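Local coordinates for beta-galactosidase (Trichoderma reesei, PDB 3OG2), which probably hydrolyses terminal non-reducing beta-D-galactose residues from beta-D-galactosides, as a family 35 glycoside hydrolase, at residues K163-N168 against I208-I213; V277-G282 against V306-N311; I436-G441 against L492-V497; L660-V665 against S872-D877. All blocks are in the same frame, centred on the assembly; numbering follows the deposited sequence.

From the N terminus the four contacts follow one another in series: each loop closes before the next opens, so none nests in or crosses another. Interaction 1 joins two helix-to-strand loops of the TIM barrel across 39 residues. Interaction 2, the shortest closure, packs a strand of the same barrel against helix 301-313, the second helix after it. The two touch where Ile-213 CD1 meets Val-277 CG2 at 3.8 Å. Interaction 3 fastens a turn to a strand of the beta-rich domain 2. Interaction 4 spans 206 intervening residues and joins the chain at edge strand 663-666 to the loop before strand 883-894, its neighbour in that sheet; its centre is about 70 Å from that of interaction 3.

Interaction 1: K163-N168 against I208-I213; sequences KAQITN and IIVPLI
Gln-165 reaches across to the backbone of Ile-209 and Val-210, and its amide oxygen carries the polar part of the contact. OE1 accepts two hydrogen bonds from successive peptide groups. Ile-209 N approaches at 2.8 Å from OE1, in the plane of the side-chain carbonyl and on a lone pair, while Val-210 N lies 3.1 Å from OE1 and is tilted 28° from that plane. Both bonds are fairly straight at the hydrogen. With CG anti to its own carbonyl carbon (chi1 -74°) and the chain extended beyond it, the side chain is long enough to bring the amide to these two donors. The other half of the amide is also used: NE2 donates to the carbonyl oxygens of Ala-162 and Gly-207, tying the end of helix 144-163 to the loop after helix 193-205. Arg-204 NH1 serves the oxygens of Ile-208 and Val-210. Within 163-168, Asn-168 N returns to Gln-165 O at 2.8 Å.

Hydrocarbon packs around this polar core. Val-210 CG1 comes within 4.0 Å of Gln-165 CG and also touches Ile-166 CG2, and both Val-210 methyls, CG1 and CG2, lie 3.6 Å from Gln-165 OE1. The longer branch of Ile-209 is what reaches Thr-167, its CD1 lying 3.9 Å from Thr-167 CG2.

Both loops lead from a helix into a strand, the end of a TIM barrel remote from its catalytic mouth. The chemistry implies that a single neutral amide, using oxygen and nitrogen together, satisfies several peptide groups where no regular sheet bonds join the two loops.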
loop_
_atom_site.group_PDB
_atom_site.type_symbol
_atom_site.label_atom_id
_atom_site.label_comp_id
_atom_site.label_asym_id
_atom_site.label_seq_id
_atom_site.Cartn_x
_atom_site.Cartn_y
_atom_site.Cartn_z
ATOM N N LYS A 163 -8.004 -22.290 5.043
ATOM C CA LYS A 163 -6.992 -23.087 5.756
ATOM C C LYS A 163 -6.170 -22.211 6.699
ATOM O O LYS A 163 -5.674 -22.735 7.701
ATOM C CB LYS A 163 -6.123 -23.769 4.683
ATOM C CG LYS A 163 -6.890 -24.755 3.831
ATOM C CD LYS A 163 -6.087 -25.488 2.789
ATOM C CE LYS A 163 -6.886 -26.571 2.123
ATOM N NZ LYS A 163 -7.989 -26.129 1.227
ATOM N N ALA A 164 -6.086 -20.935 6.384
ATOM C CA ALA A 164 -5.271 -19.990 7.176
ATOM C C ALA A 164 -6.091 -19.326 8.266
ATOM O O ALA A 164 -5.613 -18.416 8.939
ATOM C CB ALA A 164 -4.665 -18.964 6.253
ATOM N N GLN A 165 -7.354 -19.698 8.473
ATOM C CA GLN A 165 -8.137 -19.091 9.547
ATOM C C GLN A 165 -7.602 -19.418 10.920
ATOM O O GLN A 165 -6.990 -20.460 11.175
ATOM C CB GLN A 165 -9.597 -19.623 9.440
ATOM C CG GLN A 165 -10.340 -18.968 8.260
ATOM C CD GLN A 165 -11.692 -19.618 8.080
ATOM O OE1 GLN A 165 -12.731 -18.933 8.136
ATOM N NE2 GLN A 165 -11.767 -20.919 7.816
ATOM N N ILE A 166 -7.867 -18.463 11.832
ATOM C CA ILE A 166 -7.497 -18.616 13.228
ATOM C C ILE A 166 -8.108 -19.883 13.856
ATOM O O ILE A 166 -7.542 -20.496 14.781
ATOM C CB ILE A 166 -7.859 -17.331 13.993
ATOM C CG1 ILE A 166 -7.294 -17.316 15.389
ATOM C CG2 ILE A 166 -9.394 -17.128 14.043
ATOM C CD1 ILE A 166 -7.456 -16.003 16.144
ATOM N N THR A 167 -9.251 -20.360 13.322
ATOM C CA THR A 167 -9.896 -21.592 13.807
ATOM C C THR A 167 -9.070 -22.804 13.438
ATOM O O THR A 167 -9.326 -23.874 13.987
ATOM C CB THR A 167 -11.300 -21.693 13.184
ATOM O OG1 THR A 167 -11.200 -21.407 11.811
ATOM C CG2 THR A 167 -12.229 -20.650 13.792
ATOM N N ASN A 168 -8.122 -22.687 12.531
ATOM C CA ASN A 168 -7.192 -23.739 12.122
ATOM C C ASN A 168 -5.755 -23.424 12.543
ATOM O O ASN A 168 -4.857 -24.052 12.029
ATOM C CB ASN A 168 -7.119 -23.902 10.596
ATOM C CG ASN A 168 -8.448 -24.326 10.085
ATOM O OD1 ASN A 168 -9.099 -25.160 10.756
ATOM N ND2 ASN A 168 -8.855 -23.806 8.952
ATOM N N ILE A 208 -15.159 -20.627 4.738
ATOM C CA ILE A 208 -14.912 -19.449 5.548
ATOM C C ILE A 208 -15.926 -19.441 6.684
ATOM O O ILE A 208 -17.133 -19.436 6.384
ATOM C CB ILE A 208 -15.019 -18.167 4.695
ATOM C CG1 ILE A 208 -13.981 -18.160 3.579
ATOM C CG2 ILE A 208 -14.948 -16.920 5.554
ATOM C CD1 ILE A 208 -12.516 -18.117 4.054
ATOM N N ILE A 209 -15.434 -19.481 7.937
ATOM C CA ILE A 209 -16.343 -19.489 9.094
ATOM C C ILE A 209 -16.065 -18.296 9.997
ATOM O O ILE A 209 -16.823 -18.077 10.927
ATOM C CB ILE A 209 -16.256 -20.794 9.910
ATOM C CG1 ILE A 209 -14.845 -21.087 10.410
ATOM C CG2 ILE A 209 -16.847 -21.950 9.070
ATOM C CD1 ILE A 209 -14.821 -22.323 11.341
ATOM N N VAL A 210 -14.990 -17.499 9.754
ATOM C CA VAL A 210 -14.772 -16.288 10.514
ATOM C C VAL A 210 -15.808 -15.262 10.107
ATOM O O VAL A 210 -16.554 -15.458 9.128
ATOM C CB VAL A 210 -13.331 -15.754 10.316
ATOM C CG1 VAL A 210 -12.334 -16.791 10.939
ATOM C CG2 VAL A 210 -13.007 -15.438 8.864
ATOM N N PRO A 211 -15.923 -14.177 10.876
ATOM C CA PRO A 211 -16.952 -13.188 10.540
ATOM C C PRO A 211 -16.651 -12.517 9.197
ATOM O O PRO A 211 -15.504 -12.270 8.840
ATOM C CB PRO A 211 -16.866 -12.169 11.660
ATOM C CG PRO A 211 -16.271 -12.979 12.828
ATOM C CD PRO A 211 -15.234 -13.837 12.146
ATOM N N LEU A 212 -17.787 -12.175 8.552
ATOM C CA LEU A 212 -17.725 -11.422 7.286
ATOM C C LEU A 212 -17.947 -9.942 7.576
ATOM O O LEU A 212 -18.892 -9.583 8.289
ATOM C CB LEU A 212 -18.831 -11.881 6.304
ATOM C CG LEU A 212 -18.773 -13.357 5.951
ATOM C CD1 LEU A 212 -19.993 -13.709 5.094
ATOM C CD2 LEU A 212 -17.442 -13.663 5.287
ATOM N N ILE A 213 -17.090 -9.119 7.028
ATOM C CA ILE A 213 -17.160 -7.659 7.197
ATOM C C ILE A 213 -17.150 -7.048 5.829
ATOM O O ILE A 213 -16.443 -7.512 4.914
ATOM C CB ILE A 213 -15.969 -7.200 8.034
ATOM C CG1 ILE A 213 -16.086 -5.713 8.440
ATOM C CG2 ILE A 213 -14.614 -7.462 7.376
ATOM C CD1 ILE A 213 -15.146 -5.315 9.597
#

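Interaction 2: V277-G282 against V306-N311; sequences VEFQGG and VFYKNN
Phe-279, which follows the galactose-binding residue Glu-278 on the strand, makes the apolar centre of the contact, meeting three residues of helix 301-313. Its CG stands anti to the backbone N (chi1 -170°), and over the ring's centre lies Asn-311 ND2, 3.2 Å above the plane. The amide is turned 85° from the ring, a position from which an N-H could face the pi electrons. Tyr-308 comes rim to rim, CE1 lying 3.4 Å from Phe-279 CE2 with the planes at 77°, while Phe-307 CB touches the edge. An alanine in place of Phe-279 would probably leave Asn-311 without its aromatic face and open a gap beside the Tyr-308 ring.

At Gln-280 the backbone takes over: its O accepts from Tyr-308 OH at 2.7 Å. The side-chain NE2 instead donates to Gly-243 O and Gly-282 O. Next, Gly-281 CA approaches the same hydroxyl, Tyr-308 OH, at 3.5 Å. A water donates to Tyr-308 OH and, weakly, to Gly-281 O.

Strand 275-280 lies between the parallel strands 236-239 and 318-321, and helix 301-313 is part of the beta-alpha-beta crossover to the latter. Trp-261 of helix 261-268 touches Phe-279 and Asn-311, and Leu-362 of helix 357-370 touches Tyr-308.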
loop_
_atom_site.group_PDB
_atom_site.type_symbol
_atom_site.label_atom_id
_atom_site.label_comp_id
_atom_site.label_asym_id
_atom_site.label_seq_id
_atom_site.Cartn_x
_atom_site.Cartn_y
_atom_site.Cartn_z
ATOM N N VAL A 277 -13.036 0.094 7.487
ATOM C CA VAL A 277 -12.284 -0.987 6.844
ATOM C C VAL A 277 -11.237 -0.424 5.903
ATOM O O VAL A 277 -10.222 -1.039 5.613
ATOM C CB VAL A 277 -13.281 -1.934 6.126
ATOM C CG1 VAL A 277 -12.559 -2.983 5.274
ATOM C CG2 VAL A 277 -14.079 -2.591 7.237
ATOM N N GLU A 278 -11.415 0.810 5.386
ATOM C CA GLU A 278 -10.345 1.543 4.706
ATOM C C GLU A 278 -10.441 2.990 5.159
ATOM O O GLU A 278 -11.485 3.633 4.921
ATOM C CB GLU A 278 -10.423 1.591 3.189
ATOM C CG GLU A 278 -10.442 0.180 2.570
ATOM C CD GLU A 278 -10.753 0.300 1.098
ATOM O OE1 GLU A 278 -10.617 1.388 0.473
ATOM O OE2 GLU A 278 -11.141 -0.725 0.493
ATOM N N PHE A 279 -9.394 3.485 5.784
ATOM C CA PHE A 279 -9.329 4.908 6.091
ATOM C C PHE A 279 -8.038 5.452 5.491
ATOM O O PHE A 279 -6.979 4.821 5.578
ATOM C CB PHE A 279 -9.415 5.169 7.599
ATOM C CG PHE A 279 -9.594 6.682 7.807
ATOM C CD1 PHE A 279 -10.858 7.281 7.640
ATOM C CD2 PHE A 279 -8.502 7.479 8.117
ATOM C CE1 PHE A 279 -10.978 8.660 7.787
ATOM C CE2 PHE A 279 -8.651 8.845 8.268
ATOM C CZ PHE A 279 -9.869 9.444 8.083
ATOM N N GLN A 280 -8.113 6.642 4.901
ATOM C CA GLN A 280 -7.003 7.239 4.179
ATOM C C GLN A 280 -5.670 7.205 4.913
ATOM O O GLN A 280 -5.503 7.756 6.021
ATOM C CB GLN A 280 -7.416 8.699 3.913
ATOM C CG GLN A 280 -6.412 9.440 3.042
ATOM C CD GLN A 280 -7.072 10.584 2.287
ATOM O OE1 GLN A 280 -8.106 11.138 2.698
ATOM N NE2 GLN A 280 -6.484 10.925 1.143
ATOM N N GLY A 281 -4.703 6.590 4.226
ATOM C CA GLY A 281 -3.304 6.575 4.641
ATOM C C GLY A 281 -2.380 7.176 3.595
ATOM O O GLY A 281 -1.150 7.095 3.795
ATOM N N GLY A 282 -2.912 7.701 2.521
ATOM C CA GLY A 282 -2.105 8.312 1.480
ATOM C C GLY A 282 -3.056 8.699 0.356
ATOM O O GLY A 282 -4.261 8.948 0.577
ATOM N N VAL A 306 -4.697 14.669 13.499
ATOM C CA VAL A 306 -6.058 15.252 13.552
ATOM C C VAL A 306 -7.108 14.265 13.095
ATOM O O VAL A 306 -8.133 14.043 13.772
ATOM C CB VAL A 306 -6.133 16.541 12.702
ATOM C CG1 VAL A 306 -7.557 17.105 12.697
ATOM C CG2 VAL A 306 -5.144 17.609 13.183
ATOM N N PHE A 307 -6.906 13.657 11.900
ATOM C CA PHE A 307 -7.982 12.813 11.387
ATOM C C PHE A 307 -8.092 11.454 12.076
ATOM O O PHE A 307 -9.203 10.928 12.232
ATOM C CB PHE A 307 -7.797 12.563 9.872
ATOM C CG PHE A 307 -8.207 13.748 9.014
ATOM C CD1 PHE A 307 -7.372 14.832 8.846
ATOM C CD2 PHE A 307 -9.472 13.680 8.360
ATOM C CE1 PHE A 307 -7.737 15.867 8.024
ATOM C CE2 PHE A 307 -9.851 14.762 7.547
ATOM C CZ PHE A 307 -8.992 15.830 7.380
ATOM N N TYR A 308 -6.984 10.845 12.481
ATOM C CA TYR A 308 -7.099 9.508 13.102
ATOM C C TYR A 308 -7.665 9.639 14.500
ATOM O O TYR A 308 -8.507 8.841 14.925
ATOM C CB TYR A 308 -5.800 8.733 13.107
ATOM C CG TYR A 308 -5.268 8.374 11.715
ATOM C CD1 TYR A 308 -5.917 8.746 10.549
ATOM C CD2 TYR A 308 -4.093 7.638 11.621
ATOM C CE1 TYR A 308 -5.406 8.394 9.309
ATOM C CE2 TYR A 308 -3.569 7.292 10.381
ATOM C CZ TYR A 308 -4.237 7.670 9.239
ATOM O OH TYR A 308 -3.712 7.326 8.014
ATOM N N LYS A 309 -7.246 10.666 15.256
ATOM C CA LYS A 309 -7.869 10.861 16.584
ATOM C C LYS A 309 -9.328 11.270 16.428
ATOM O O LYS A 309 -10.115 10.969 17.330
ATOM C CB LYS A 309 -7.074 11.909 17.373
ATOM C CG LYS A 309 -5.674 11.372 17.743
ATOM C CD LYS A 309 -4.820 12.413 18.454
ATOM C CE LYS A 309 -3.375 11.881 18.583
ATOM N NZ LYS A 309 -2.510 12.757 19.375
ATOM N N ASN A 310 -9.715 11.906 15.300
ATOM C CA ASN A 310 -11.139 12.167 15.102
ATOM C C ASN A 310 -11.931 10.885 14.924
ATOM O O ASN A 310 -13.144 10.859 15.213
ATOM C CB ASN A 310 -11.279 13.059 13.864
ATOM C CG ASN A 310 -12.697 13.487 13.629
ATOM O OD1 ASN A 310 -13.279 14.181 14.500
ATOM N ND2 ASN A 310 -13.257 13.092 12.484
ATOM N N ASN A 311 -11.335 9.797 14.439
ATOM C CA ASN A 311 -12.015 8.526 14.360
ATOM C C ASN A 311 -12.076 7.865 15.745
ATOM O O ASN A 311 -13.065 7.195 16.055
ATOM C CB ASN A 311 -11.287 7.591 13.359
ATOM C CG ASN A 311 -11.413 8.141 11.944
ATOM O OD1 ASN A 311 -12.372 8.835 11.603
ATOM N ND2 ASN A 311 -10.413 7.834 11.101
HETATM O O HOH W 1 -1.017 7.049 7.146
#

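Interaction 3: I436-G441 against L492-V497; sequences IPQLGG and LHEFAV
Hydrogen bonding rests on Glu-494, whose carboxylate meets two consecutive peptide N-H groups of the turn Pro-437 to Gly-440. Gln-438 N donates to Glu-494 OE2 at 2.7 Å on the syn lone pair. Leu-439 N donates to Glu-494 OE1 at 2.9 Å, also from the syn side but 18° out of the carboxylate plane. Glutamate suits the place because its two oxygens can take two adjacent N-H groups; with CG anti to the backbone N (chi1 -170°), the extended chain carries them off the strand to the turn. Tyr-466 OH also bonds to OE2 and Gln-530 NE2 to OE1, so each buried oxygen has at least two partners, which would probably stabilise the ionised form. The turn is type I; its own closing bond, Gly-440 N to Pro-437 O, is weak, and the carboxylate supplies a firmer hold. Gln-438 turns its amide elsewhere, giving NE2 to Thr-435 O.

Van der Waals contacts surround the carboxylate. CB of Pro-437, a residue preceded by a cis peptide bond, lies 3.4 Å from Glu-494 OE1, and Leu-439 CB is equally near that oxygen from another direction.

Packing of a different sort joins the residue after the turn to Leu-492, whose CD2 rests 3.8 Å from Gly-441 CA. A beta carbon on Gly-441 would collide with that methyl. At the phi and psi of Gly-440 and Gly-441 it would also jam against the preceding carbonyl oxygen, which calls for glycine.

Strand 492-497 runs between 462-467 and 527-532 in an antiparallel sheet. The turn crosses one face of it, while Phe-495 points to the other and packs on Ile-547 and Met-549 of strand 545-551.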
loop_
_atom_site.group_PDB
_atom_site.type_symbol
_atom_site.label_atom_id
_atom_site.label_comp_id
_atom_site.label_asym_id
_atom_site.label_seq_id
_atom_site.Cartn_x
_atom_site.Cartn_y
_atom_site.Cartn_z
ATOM N N ILE A 436 -8.338 21.897 34.859
ATOM C CA ILE A 436 -6.947 21.459 34.791
ATOM C C ILE A 436 -6.247 22.345 33.782
ATOM O O ILE A 436 -6.841 22.574 32.693
ATOM C CB ILE A 436 -6.957 19.991 34.315
ATOM C CG1 ILE A 436 -7.627 19.058 35.348
ATOM C CG2 ILE A 436 -5.550 19.523 33.972
ATOM C CD1 ILE A 436 -8.292 17.900 34.627
ATOM N N PRO A 437 -5.034 22.804 34.025
ATOM C CA PRO A 437 -4.159 22.498 35.175
ATOM C C PRO A 437 -4.581 22.957 36.568
ATOM O O PRO A 437 -4.925 24.105 36.817
ATOM C CB PRO A 437 -2.845 23.228 34.819
ATOM C CG PRO A 437 -2.914 23.174 33.308
ATOM C CD PRO A 437 -4.328 23.574 32.968
ATOM N N GLN A 438 -4.517 22.039 37.527
ATOM C CA GLN A 438 -4.825 22.380 38.908
ATOM C C GLN A 438 -3.725 23.169 39.553
ATOM O O GLN A 438 -3.979 23.744 40.628
ATOM C CB GLN A 438 -5.044 21.069 39.694
ATOM C CG GLN A 438 -6.371 20.378 39.341
ATOM C CD GLN A 438 -7.378 20.919 40.349
ATOM O OE1 GLN A 438 -7.226 20.669 41.555
ATOM N NE2 GLN A 438 -8.377 21.667 39.845
ATOM N N LEU A 439 -2.508 23.152 39.020
ATOM C CA LEU A 439 -1.411 23.897 39.628
ATOM C C LEU A 439 -1.124 25.141 38.828
ATOM O O LEU A 439 -0.038 25.713 39.002
ATOM C CB LEU A 439 -0.156 22.994 39.777
ATOM C CG LEU A 439 -0.346 21.859 40.798
ATOM C CD1 LEU A 439 0.865 20.964 40.723
ATOM C CD2 LEU A 439 -0.552 22.470 42.161
ATOM N N GLY A 440 -2.037 25.637 38.025
ATOM C CA GLY A 440 -1.813 26.891 37.323
ATOM C C GLY A 440 -1.278 26.727 35.914
ATOM O O GLY A 440 -0.667 25.692 35.579
ATOM N N GLY A 441 -1.496 27.723 35.037
ATOM C CA GLY A 441 -0.972 27.681 33.704
ATOM C C GLY A 441 -1.996 27.170 32.719
ATOM O O GLY A 441 -3.071 26.700 33.072
ATOM N N LEU A 492 2.917 22.898 28.224
ATOM C CA LEU A 492 2.766 22.595 29.630
ATOM C C LEU A 492 1.742 21.485 29.780
ATOM O O LEU A 492 0.674 21.575 29.170
ATOM C CB LEU A 492 2.265 23.787 30.426
ATOM C CG LEU A 492 2.022 23.610 31.935
ATOM C CD1 LEU A 492 3.319 23.391 32.708
ATOM C CD2 LEU A 492 1.316 24.848 32.520
ATOM N N HIS A 493 2.074 20.486 30.582
ATOM C CA HIS A 493 1.139 19.392 30.855
ATOM C C HIS A 493 1.048 19.112 32.339
ATOM O O HIS A 493 1.942 19.475 33.122
ATOM C CB HIS A 493 1.627 18.102 30.153
ATOM C CG HIS A 493 1.319 18.233 28.684
ATOM N ND1 HIS A 493 -0.002 18.140 28.287
ATOM C CD2 HIS A 493 2.051 18.493 27.581
ATOM C CE1 HIS A 493 -0.043 18.308 26.967
ATOM N NE2 HIS A 493 1.190 18.524 26.557
ATOM N N GLU A 494 -0.080 18.505 32.735
ATOM C CA GLU A 494 -0.252 18.135 34.140
ATOM C C GLU A 494 -0.918 16.767 34.216
ATOM O O GLU A 494 -1.798 16.466 33.376
ATOM C CB GLU A 494 -1.072 19.235 34.833
ATOM C CG GLU A 494 -1.075 19.011 36.341
ATOM C CD GLU A 494 -1.934 20.093 36.995
ATOM O OE1 GLU A 494 -1.430 21.233 37.194
ATOM O OE2 GLU A 494 -3.136 19.766 37.224
ATOM N N PHE A 495 -0.528 15.976 35.201
ATOM C CA PHE A 495 -1.225 14.723 35.458
ATOM C C PHE A 495 -1.267 14.524 36.974
ATOM O O PHE A 495 -0.490 15.119 37.720
ATOM C CB PHE A 495 -0.631 13.516 34.746
ATOM C CG PHE A 495 0.802 13.212 35.084
ATOM C CD1 PHE A 495 1.840 13.982 34.524
ATOM C CD2 PHE A 495 1.070 12.141 35.908
ATOM C CE1 PHE A 495 3.164 13.643 34.811
ATOM C CE2 PHE A 495 2.372 11.815 36.212
ATOM C CZ PHE A 495 3.408 12.564 35.647
ATOM N N ALA A 496 -2.178 13.668 37.385
ATOM C CA ALA A 496 -2.308 13.446 38.815
ATOM C C ALA A 496 -2.475 11.935 39.022
ATOM O O ALA A 496 -3.195 11.282 38.279
ATOM C CB ALA A 496 -3.495 14.185 39.383
ATOM N N VAL A 497 -1.812 11.423 40.036
ATOM C CA VAL A 497 -1.797 10.004 40.333
ATOM C C VAL A 497 -2.464 9.778 41.678
ATOM O O VAL A 497 -2.054 10.381 42.682
ATOM C CB VAL A 497 -0.368 9.419 40.346
ATOM C CG1 VAL A 497 -0.414 7.911 40.546
ATOM C CG2 VAL A 497 0.350 9.760 39.027
#

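Interaction 4: L660-V665 against S872-D877; sequences LKWYKV and SSSPLD
Ser-873 O is a buried carbonyl oxygen with no hydrogen-bonding partner in the model; it lies against Trp-662 CB, 3.2 Å away. The side chain of the same residue is well bonded: OG donates to Trp-662 O at 2.7 Å, from above the carbonyl plane (40° out of it), and accepts from Gly-865 N. Serine fits because OG, at chi1 52°, sits in the crowded position between its own N and carbonyl carbon, facing Trp-662 O. Beside it, Lys-664 CB packs on Ser-873 CB at 3.8 Å.

A CH-pi contact forms the apolar half. Pro-875 CD sits over the face of the indole, 3.7 Å from the centroid of the Trp-662 five-membered ring and 20° off its normal; the proline side chain crosses that of tryptophan at about a right angle. Trp-662 NE1 is satisfied by Leu-657 O, and the indole also touches Tyr-887, Ala-889, Ile-956 and Val-958 of the sheet. An alanine at Trp-662 would probably leave Pro-875 without its aromatic floor and Leu-657 O without this donor.

Serines also shape the loop. Ser-872 OG and Ser-874 OG each accept from the backbone N two residues on, making successive ST turns, and Ser-872 OG donates to Asp-877 OD2. Hydroxyls thus supply the polar bonds of the junction and CH-pi packing its apolar part, while one carbonyl oxygen, Ser-873 O, lacks a partner.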
loop_
_atom_site.group_PDB
_atom_site.type_symbol
_atom_site.label_atom_id
_atom_site.label_comp_id
_atom_site.label_asym_id
_atom_site.label_seq_id
_atom_site.Cartn_x
_atom_site.Cartn_y
_atom_site.Cartn_z
ATOM N N LEU A 660 28.122 0.075 -18.284
ATOM C CA LEU A 660 27.871 -1.351 -18.553
ATOM C C LEU A 660 28.094 -1.678 -20.015
ATOM O O LEU A 660 28.166 -0.793 -20.851
ATOM C CB LEU A 660 26.446 -1.793 -18.135
ATOM C CG LEU A 660 26.116 -1.575 -16.645
ATOM C CD1 LEU A 660 24.657 -1.934 -16.405
ATOM C CD2 LEU A 660 27.040 -2.342 -15.702
ATOM N N LYS A 661 28.185 -2.941 -20.323
ATOM C CA LYS A 661 28.315 -3.359 -21.736
ATOM C C LYS A 661 26.907 -3.605 -22.275
ATOM O O LYS A 661 26.284 -4.661 -22.032
ATOM C CB LYS A 661 29.189 -4.602 -21.823
ATOM C CG LYS A 661 29.465 -5.003 -23.236
ATOM C CD LYS A 661 30.489 -6.131 -23.342
ATOM C CE LYS A 661 30.733 -6.409 -24.820
ATOM N NZ LYS A 661 31.279 -7.758 -25.075
ATOM N N TRP A 662 26.354 -2.624 -22.942
ATOM C CA TRP A 662 24.984 -2.664 -23.444
ATOM C C TRP A 662 24.907 -3.378 -24.804
ATOM O O TRP A 662 25.736 -3.149 -25.669
ATOM C CB TRP A 662 24.402 -1.260 -23.635
ATOM C CG TRP A 662 24.085 -0.624 -22.301
ATOM C CD1 TRP A 662 24.864 0.266 -21.624
ATOM C CD2 TRP A 662 22.923 -0.833 -21.491
ATOM N NE1 TRP A 662 24.259 0.633 -20.438
ATOM C CE2 TRP A 662 23.050 -0.032 -20.321
ATOM C CE3 TRP A 662 21.785 -1.636 -21.652
ATOM C CZ2 TRP A 662 22.072 -0.009 -19.327
ATOM C CZ3 TRP A 662 20.808 -1.621 -20.677
ATOM C CH2 TRP A 662 20.940 -0.825 -19.531
ATOM N N TYR A 663 23.874 -4.199 -24.942
ATOM C CA TYR A 663 23.567 -4.886 -26.177
ATOM C C TYR A 663 22.220 -4.380 -26.659
ATOM O O TYR A 663 21.348 -4.138 -25.846
ATOM C CB TYR A 663 23.487 -6.402 -25.953
ATOM C CG TYR A 663 24.858 -7.005 -25.714
ATOM C CD1 TYR A 663 25.485 -7.040 -24.467
ATOM C CD2 TYR A 663 25.550 -7.568 -26.785
ATOM C CE1 TYR A 663 26.749 -7.620 -24.337
ATOM C CE2 TYR A 663 26.796 -8.141 -26.656
ATOM C CZ TYR A 663 27.379 -8.159 -25.419
ATOM O OH TYR A 663 28.629 -8.730 -25.346
ATOM N N LYS A 664 22.049 -4.304 -27.975
ATOM C CA LYS A 664 20.806 -3.779 -28.544
ATOM C C LYS A 664 20.175 -4.752 -29.521
ATOM O O LYS A 664 20.902 -5.424 -30.266
ATOM C CB LYS A 664 21.156 -2.471 -29.261
ATOM C CG LYS A 664 20.005 -1.807 -30.016
ATOM C CD LYS A 664 20.524 -0.649 -30.858
ATOM C CE LYS A 664 19.407 0.062 -31.588
ATOM N NZ LYS A 664 19.797 0.617 -32.911
ATOM N N VAL A 665 18.844 -4.749 -29.562
ATOM C CA VAL A 665 18.128 -5.494 -30.599
ATOM C C VAL A 665 16.984 -4.617 -31.110
ATOM O O VAL A 665 16.327 -3.937 -30.320
ATOM C CB VAL A 665 17.690 -6.878 -30.099
ATOM C CG1 VAL A 665 16.662 -6.816 -28.982
ATOM C CG2 VAL A 665 17.103 -7.704 -31.261
ATOM N N SER A 872 26.670 2.632 -31.797
ATOM C CA SER A 872 26.396 2.459 -30.373
ATOM C C SER A 872 25.228 1.550 -30.085
ATOM O O SER A 872 24.201 1.639 -30.731
ATOM C CB SER A 872 26.068 3.788 -29.687
ATOM O OG SER A 872 25.597 3.488 -28.372
ATOM N N SER A 873 25.378 0.713 -29.089
ATOM C CA SER A 873 24.297 -0.158 -28.663
ATOM C C SER A 873 23.816 0.239 -27.286
ATOM O O SER A 873 23.277 -0.581 -26.574
ATOM C CB SER A 873 24.766 -1.617 -28.673
ATOM O OG SER A 873 25.976 -1.696 -27.925
ATOM N N SER A 874 23.999 1.468 -26.868
ATOM C CA SER A 874 23.534 1.918 -25.556
ATOM C C SER A 874 22.248 2.722 -25.602
ATOM O O SER A 874 22.059 3.532 -26.537
ATOM C CB SER A 874 24.644 2.870 -25.019
ATOM O OG SER A 874 24.091 3.425 -23.824
ATOM N N PRO A 875 21.388 2.576 -24.614
ATOM C CA PRO A 875 20.147 3.385 -24.579
ATOM C C PRO A 875 20.471 4.870 -24.416
ATOM O O PRO A 875 19.636 5.718 -24.770
ATOM C CB PRO A 875 19.402 2.856 -23.358
ATOM C CG PRO A 875 20.501 2.271 -22.493
ATOM C CD PRO A 875 21.496 1.672 -23.472
ATOM N N LEU A 876 21.664 5.203 -23.916
ATOM C CA LEU A 876 22.046 6.604 -23.794
ATOM C C LEU A 876 22.274 7.255 -25.155
ATOM O O LEU A 876 22.209 8.506 -25.248
ATOM C CB LEU A 876 23.334 6.753 -22.985
ATOM C CG LEU A 876 23.234 6.556 -21.460
ATOM C CD1 LEU A 876 22.219 7.486 -20.823
ATOM C CD2 LEU A 876 22.911 5.137 -21.053
ATOM N N ASP A 877 22.518 6.450 -26.171
ATOM C CA ASP A 877 22.669 6.987 -27.531
ATOM C C ASP A 877 21.360 6.844 -28.311
ATOM O O ASP A 877 21.063 7.638 -29.192
ATOM C CB ASP A 877 23.822 6.331 -28.286
ATOM C CG ASP A 877 25.150 6.723 -27.653
ATOM O OD1 ASP A 877 25.363 7.923 -27.385
ATOM O OD2 ASP A 877 25.965 5.820 -27.418
#